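Local coordinates for whirlin (Mus musculus, PDB 6FDD), which serves as a scaffold protein of the USH2 complex in hearing and vision and is needed to elongate and maintain hair-cell stereocilia, at residues E25-M29 and L50-N55. Numbering follows the deposited sequence.
Sequences ERATM and LFELLN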
# COMPACT_ATOMS: atom_id res chain seq x y z
N GLU A 25 -6.15 10.97 2.92
CA GLU A 25 -5.02 10.02 2.92
C GLU A 25 -5.46 8.68 2.32
O GLU A 25 -4.72 8.07 1.56
CB GLU A 25 -4.51 9.79 4.35
CG GLU A 25 -3.76 10.96 4.97
CD GLU A 25 -3.35 10.67 6.40
OE1 GLU A 25 -4.18 10.12 7.16
OE2 GLU A 25 -2.18 10.94 6.74
N ARG A 26 -6.68 8.23 2.66
CA ARG A 26 -7.25 6.99 2.12
C ARG A 26 -7.40 7.12 0.58
O ARG A 26 -7.03 6.20 -0.14
CB ARG A 26 -8.60 6.68 2.80
CG ARG A 26 -9.23 5.36 2.35
CD ARG A 26 -10.38 4.90 3.23
NE ARG A 26 -11.35 5.95 3.56
CZ ARG A 26 -12.37 6.32 2.80
NH1 ARG A 26 -12.58 5.75 1.62
NH2 ARG A 26 -13.19 7.30 3.19
N ALA A 27 -7.86 8.30 0.10
CA ALA A 27 -7.97 8.58 -1.34
C ALA A 27 -6.58 8.46 -2.01
O ALA A 27 -6.48 7.89 -3.09
CB ALA A 27 -8.56 9.97 -1.57
N THR A 28 -5.51 8.98 -1.35
CA THR A 28 -4.14 8.87 -1.90
C THR A 28 -3.71 7.40 -2.01
O THR A 28 -3.21 6.96 -3.05
CB THR A 28 -3.17 9.73 -1.07
OG1 THR A 28 -3.60 11.08 -1.13
CG2 THR A 28 -1.72 9.63 -1.58
N MSE A 29 -3.92 6.62 -0.94
CA MSE A 29 -3.57 5.20 -0.97
C MSE A 29 -4.30 4.47 -2.09
O MSE A 29 -3.66 3.76 -2.86
CB MSE A 29 -3.87 4.51 0.37
CG MSE A 29 -3.56 3.03 0.33
SE MSE A 29 -3.89 2.24 2.05
CE MSE A 29 -2.06 2.37 2.60
N LEU A 50 3.74 5.09 -1.15
CA LEU A 50 3.15 4.72 0.15
C LEU A 50 4.07 5.08 1.31
O LEU A 50 3.58 5.48 2.36
CB LEU A 50 2.74 3.24 0.19
CG LEU A 50 1.57 2.87 -0.77
CD1 LEU A 50 1.18 1.45 -0.59
CD2 LEU A 50 0.32 3.74 -0.53
N PHE A 51 5.41 4.98 1.12
CA PHE A 51 6.37 5.39 2.15
C PHE A 51 6.21 6.91 2.46
O PHE A 51 6.40 7.34 3.60
CB PHE A 51 7.81 5.11 1.68
CG PHE A 51 8.28 3.67 1.69
CD1 PHE A 51 7.66 2.72 2.49
CD2 PHE A 51 9.43 3.29 1.00
CE1 PHE A 51 8.14 1.40 2.55
CE2 PHE A 51 9.90 1.97 1.05
CZ PHE A 51 9.25 1.04 1.83
N GLU A 52 5.85 7.70 1.43
CA GLU A 52 5.64 9.15 1.58
C GLU A 52 4.33 9.43 2.33
O GLU A 52 4.22 10.41 3.06
CB GLU A 52 5.61 9.85 0.22
CG GLU A 52 6.94 9.80 -0.52
CD GLU A 52 8.09 10.58 0.08
OE1 GLU A 52 7.86 11.40 1.00
OE2 GLU A 52 9.22 10.41 -0.42
N LEU A 53 3.34 8.56 2.16
CA LEU A 53 2.03 8.72 2.78
C LEU A 53 1.97 8.22 4.23
O LEU A 53 1.39 8.88 5.10
CB LEU A 53 0.99 7.95 1.93
CG LEU A 53 -0.46 7.99 2.41
CD1 LEU A 53 -1.06 9.40 2.24
CD2 LEU A 53 -1.30 6.97 1.64
N LEU A 54 2.52 7.03 4.48
CA LEU A 54 2.44 6.34 5.77
C LEU A 54 3.54 6.79 6.73
O LEU A 54 4.55 6.10 6.89
CB LEU A 54 2.42 4.81 5.52
CG LEU A 54 1.38 4.31 4.51
CD1 LEU A 54 1.55 2.84 4.24
CD2 LEU A 54 -0.07 4.64 4.97
N ASN A 55 3.34 7.97 7.33
CA ASN A 55 4.35 8.63 8.17
C ASN A 55 4.48 8.09 9.59
O ASN A 55 5.57 8.17 10.15
CB ASN A 55 4.12 10.14 8.21
CG ASN A 55 2.80 10.56 8.80
OD1 ASN A 55 1.74 10.10 8.39
ND2 ASN A 55 2.82 11.46 9.76
O HOH W 1 0.42 12.95 7.63
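Leu53 reaches across to helix 23-37 with both of its methyls, which lie against the turn from Glu25 to Met29. A chi1 of -180° sets CG opposite the backbone N and carries the branch point towards helix 23-37. CD1 rests on Thr28 CG2 at 3.9 Å and also touches CB and CG of Glu25, whereas CD2 sits over the backbone, 3.6 Å from Glu25 O. Beside it runs the side chain of Met29, a selenomethionine: its CB meets Leu53 CD2 at 3.8 Å; CG then passes Leu50 CD2 at 4.0 Å, and a rotation of -96° about the CG-SE bond (chi3) bends the end of the chain and brings CE to 3.8 Å from Leu54 CD2. These contacts join two helices of the small all-helical HHD2 domain of whirlin, and Leu62 and Leu63 of helix 62-67 extend the same apolar core. Cut back to an alanine, Leu53 would lose both methyls, which would probably leave Met29 CB and Thr28 CG2 without their apolar partner and open a gap between the helices. At the polar margin, Glu25 OE2 forms a salt bridge with Lys59, whose NZ also donates to Asn55 OD1; a water lies 3.2 Å from Asn55 OD1, to which it can donate, and more weakly near Glu25 OE2.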